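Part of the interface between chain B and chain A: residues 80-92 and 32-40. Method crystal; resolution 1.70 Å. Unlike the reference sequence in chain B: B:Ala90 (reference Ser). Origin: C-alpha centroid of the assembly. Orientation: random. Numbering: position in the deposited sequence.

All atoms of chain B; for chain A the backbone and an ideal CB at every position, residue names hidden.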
# COMPACT_ATOMS: atom_id res chain seq x y z
N ASP B 80 11.01 37.37 26.98
CA ASP B 80 10.77 37.87 28.35
C ASP B 80 9.66 37.08 29.03
O ASP B 80 9.58 37.04 30.27
CB ASP B 80 10.34 39.34 28.33
CG ASP B 80 11.47 40.29 27.99
OD1 ASP B 80 12.66 39.90 28.09
OD2 ASP B 80 11.16 41.45 27.64
N ARG B 81 8.81 36.45 28.22
CA ARG B 81 7.63 35.77 28.76
C ARG B 81 7.67 34.24 28.64
O ARG B 81 7.19 33.52 29.52
CB ARG B 81 6.35 36.29 28.08
CG ARG B 81 5.96 37.71 28.52
CD ARG B 81 4.97 38.32 27.53
NE ARG B 81 3.78 37.48 27.45
CZ ARG B 81 2.95 37.43 26.42
NH1 ARG B 81 3.12 38.19 25.34
NH2 ARG B 81 1.92 36.59 26.48
N TYR B 82 8.24 33.76 27.53
CA TYR B 82 8.27 32.35 27.21
C TYR B 82 9.72 31.87 26.99
O TYR B 82 10.56 32.68 26.60
CB TYR B 82 7.46 32.14 25.92
CG TYR B 82 5.99 32.54 26.04
CD1 TYR B 82 5.10 31.77 26.80
CD2 TYR B 82 5.51 33.65 25.35
CE1 TYR B 82 3.75 32.11 26.89
CE2 TYR B 82 4.16 34.01 25.42
CZ TYR B 82 3.29 33.24 26.20
OH TYR B 82 1.96 33.59 26.27
N GLY B 83 10.03 30.58 27.19
CA GLY B 83 9.09 29.55 27.61
C GLY B 83 8.48 28.76 26.46
O GLY B 83 8.73 29.03 25.28
N PHE B 84 7.66 27.80 26.84
CA PHE B 84 6.97 26.97 25.86
C PHE B 84 5.64 26.49 26.42
O PHE B 84 5.58 26.00 27.55
CB PHE B 84 7.83 25.74 25.53
CG PHE B 84 7.07 24.70 24.73
CD1 PHE B 84 6.75 24.97 23.40
CD2 PHE B 84 6.62 23.53 25.33
CE1 PHE B 84 5.99 24.06 22.66
CE2 PHE B 84 5.86 22.60 24.58
CZ PHE B 84 5.56 22.88 23.25
N VAL B 85 4.58 26.61 25.63
CA VAL B 85 3.34 25.87 25.91
C VAL B 85 2.89 25.18 24.63
O VAL B 85 3.15 25.70 23.53
CB VAL B 85 2.18 26.75 26.47
CG1 VAL B 85 2.54 27.30 27.86
CG2 VAL B 85 1.78 27.86 25.50
N TRP B 86 2.23 24.03 24.78
CA TRP B 86 1.75 23.32 23.61
C TRP B 86 0.34 23.76 23.24
O TRP B 86 -0.25 24.63 23.91
CB TRP B 86 1.87 21.80 23.73
CG TRP B 86 0.94 21.07 24.67
CD1 TRP B 86 1.00 21.02 26.04
CD2 TRP B 86 -0.14 20.22 24.28
NE1 TRP B 86 0.03 20.18 26.53
CE2 TRP B 86 -0.70 19.69 25.47
CE3 TRP B 86 -0.70 19.85 23.04
CZ2 TRP B 86 -1.77 18.80 25.47
CZ3 TRP B 86 -1.81 18.97 23.04
CH2 TRP B 86 -2.33 18.46 24.26
N ASP B 87 -0.20 23.15 22.19
CA ASP B 87 -1.32 23.74 21.45
C ASP B 87 -2.63 23.75 22.24
O ASP B 87 -3.57 24.44 21.86
CB ASP B 87 -1.52 22.97 20.13
CG ASP B 87 -2.35 23.73 19.11
OD1 ASP B 87 -2.12 24.95 18.91
OD2 ASP B 87 -3.23 23.07 18.51
N THR B 88 -2.67 22.98 23.34
CA THR B 88 -3.86 22.91 24.23
C THR B 88 -4.01 24.21 25.04
O THR B 88 -5.10 24.51 25.56
CB THR B 88 -3.77 21.68 25.19
OG1 THR B 88 -5.07 21.39 25.72
CG2 THR B 88 -2.85 21.98 26.39
N TYR B 89 -2.92 24.96 25.12
CA TYR B 89 -2.91 26.25 25.83
C TYR B 89 -3.04 27.40 24.83
O TYR B 89 -2.62 27.28 23.68
CB TYR B 89 -1.64 26.39 26.67
CG TYR B 89 -1.59 25.44 27.85
CD1 TYR B 89 -2.41 25.64 28.97
CD2 TYR B 89 -0.75 24.31 27.84
CE1 TYR B 89 -2.39 24.76 30.04
CE2 TYR B 89 -0.70 23.43 28.92
CZ TYR B 89 -1.53 23.65 30.02
OH TYR B 89 -1.50 22.77 31.08
N ALA B 90 -3.63 28.52 25.26
CA ALA B 90 -3.73 29.68 24.38
C ALA B 90 -2.70 30.76 24.73
O ALA B 90 -2.41 30.99 25.90
CB ALA B 90 -5.15 30.27 24.43
N THR B 91 -2.17 31.39 23.69
CA THR B 91 -1.31 32.57 23.83
C THR B 91 -1.80 33.69 22.93
O THR B 91 -2.55 33.47 21.97
CB THR B 91 0.17 32.27 23.50
OG1 THR B 91 0.34 32.03 22.09
CG2 THR B 91 0.70 31.08 24.32
N ASP B 92 -1.38 34.91 23.26
CA ASP B 92 -1.70 36.05 22.43
C ASP B 92 -1.06 35.91 21.05
O ASP B 92 -1.68 36.20 20.04
CB ASP B 92 -1.25 37.36 23.09
CG ASP B 92 0.23 37.36 23.46
OD1 ASP B 92 0.75 36.34 23.94
OD2 ASP B 92 0.87 38.42 23.28
N UNK A 32 -12.98 25.25 26.02
CA UNK A 32 -12.73 26.41 26.87
C UNK A 32 -11.24 26.74 26.72
O UNK A 32 -10.42 25.93 27.09
CB UNK A 32 -13.11 26.14 28.33
N UNK A 33 -10.90 27.90 26.14
CA UNK A 33 -9.46 28.20 26.06
C UNK A 33 -8.81 28.38 27.42
O UNK A 33 -9.46 28.80 28.38
CB UNK A 33 -9.24 29.46 25.23
N UNK A 34 -7.53 28.03 27.50
CA UNK A 34 -6.74 28.15 28.73
C UNK A 34 -5.53 29.03 28.43
O UNK A 34 -4.49 28.54 27.97
CB UNK A 34 -6.31 26.78 29.25
N UNK A 35 -5.68 30.35 28.65
CA UNK A 35 -4.57 31.25 28.36
C UNK A 35 -3.43 31.19 29.37
O UNK A 35 -3.63 31.17 30.59
CB UNK A 35 -5.09 32.69 28.28
N UNK A 36 -2.21 31.16 28.84
CA UNK A 36 -0.98 31.19 29.60
C UNK A 36 -0.18 32.39 29.10
O UNK A 36 0.23 32.46 27.95
CB UNK A 36 -0.20 29.88 29.46
N UNK A 37 0.01 33.37 29.99
CA UNK A 37 0.68 34.62 29.64
C UNK A 37 2.21 34.51 29.67
O UNK A 37 2.90 35.18 28.90
CB UNK A 37 0.23 35.73 30.59
N UNK A 38 2.74 33.71 30.59
CA UNK A 38 4.19 33.52 30.74
C UNK A 38 4.50 32.23 31.47
O UNK A 38 3.60 31.59 32.02
CB UNK A 38 4.81 34.70 31.49
N UNK A 39 5.78 31.83 31.48
CA UNK A 39 6.20 30.65 32.20
C UNK A 39 7.53 30.94 32.91
O UNK A 39 8.25 31.86 32.54
CB UNK A 39 6.33 29.46 31.25
N UNK A 40 7.85 30.12 33.91
CA UNK A 40 9.11 30.23 34.64
C UNK A 40 9.32 28.94 35.42
O UNK A 40 8.46 28.55 36.21
CB UNK A 40 9.11 31.44 35.57

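Position 32 lies beyond the reach of chain B: nothing of the other stretch comes within 5.5 Å of its ideal CB, so this contact asks almost nothing of it and a polar residue would do well. It is A:Gln32, whose side chain stays clear of the contact.

At position 33 CA-to-CB points sideways, and the ideal CB lies 4.2 Å from B:Ala90 CB. Phi and psi of -64° and 149° are extended and compatible with proline, though many small or apolar residues would fit. The deposited A:Pro33 sets its CB 4.4 Å from B:Ala90 CB, a modest apolar contact with a residue that itself differs from the reference sequence.

Position 34 directs its CB sideways, 4.1 Å from B:Tyr89 CD1, which suggests an apolar side chain; valine, isoleucine or leucine could all be accommodated. The backbone is already engaged, with B:Ala90 N donating to the carbonyl O of 34 over 2.8 Å, nearly straight at 172°. A:Val34, with chi1 in t, brings CG1 to 3.8 Å from B:Tyr89 CD1. Its N also donates to a water, which in turn donates to B:Thr88 O.

Position 35 points away overall, and its phi of -74° admits proline. No backbone donor is needed here, since it is the CA that approaches B:Ala90 O, at 3.3 Å. A:Pro35 therefore costs the pairing nothing: the single bridge with B:Ala90 uses the carbonyl before it and the amide after it.

That amide belongs to position 36, whose N donates to B:Ala90 O over 3.0 Å, which argues against proline. Its CB points toward chain B, 4.1 Å from B:Val85 CG1 and 4.7 Å from B:Tyr89 CB, so a branched or long aliphatic chain is favoured. A:Ile36 supplies one: CG2 lies 3.8 Å from B:Val85 CG1, while CG1 reaches within 3.5 Å of B:Tyr89 CD1. Its carbonyl O accepts from B:Tyr82 OH at 2.7 Å.

At position 37 CA-to-CB leads away, yet the guanidinium of B:Arg81 is close, its NH2 4.5 Å from the ideal CB. The carbonyl O accepts from B:Arg81 NE at 2.9 Å and NH2 at 3.0 Å. A long acidic chain could curl back, although glutamine would also be plausible. A:Glu37 does return, forming a salt bridge between OE2 and B:Arg81 NE at 3.4 Å.

Position 38 places its ideal CB just 3.3 Å from B:Arg81 O, favouring a small residue. A:Ser38 turns its OG to donate to A:Glu37 OE1 at 2.8 Å.

Position 39 donates its N to B:Arg81 O at 2.9 Å. Its sideways CB faces B:Gly83 CA at 4.6 Å, where the lack of a side chain leaves room; threonine, serine or valine would serve. A:Thr39 fills it, OG1 lying 3.2 Å from B:Gly83 CA and CG2 4.1 Å from B:Val85 CG1.

Position 40 meets nothing of chain B here, and A:Glu40 makes no contact.

Chain A 32-40: QPVPIESTE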
# COMPACT_ATOMS: atom_id res chain seq x y z
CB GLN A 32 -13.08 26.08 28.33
CG GLN A 32 -14.54 25.72 28.56
CD GLN A 32 -14.82 25.08 29.91
OE1 GLN A 32 -14.38 23.96 30.19
NE2 GLN A 32 -15.57 25.78 30.75
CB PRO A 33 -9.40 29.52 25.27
CG PRO A 33 -10.79 30.08 25.26
CD PRO A 33 -11.75 29.02 25.70
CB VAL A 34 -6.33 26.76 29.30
CG1 VAL A 34 -5.55 26.90 30.59
CG2 VAL A 34 -7.58 25.89 29.52
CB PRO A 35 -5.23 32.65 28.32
CG PRO A 35 -6.46 32.51 29.16
CD PRO A 35 -6.90 31.07 29.09
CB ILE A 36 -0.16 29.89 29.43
CG1 ILE A 36 -0.96 28.66 29.88
CG2 ILE A 36 1.17 29.99 30.16
CD1 ILE A 36 -1.43 28.65 31.33
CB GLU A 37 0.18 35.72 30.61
CG GLU A 37 0.85 37.07 30.45
CD GLU A 37 2.17 37.18 31.22
OE1 GLU A 37 2.31 36.55 32.29
OE2 GLU A 37 3.06 37.90 30.73
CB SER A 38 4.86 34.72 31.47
OG SER A 38 4.41 34.81 32.82
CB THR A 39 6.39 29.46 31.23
OG1 THR A 39 7.48 29.73 30.35
CG2 THR A 39 5.09 29.20 30.43
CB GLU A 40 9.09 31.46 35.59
CG GLU A 40 7.82 31.60 36.42
CD GLU A 40 7.76 32.86 37.27
OE1 GLU A 40 7.80 33.99 36.71
OE2 GLU A 40 7.64 32.73 38.51
O HOH W 1 -6.46 26.83 25.10
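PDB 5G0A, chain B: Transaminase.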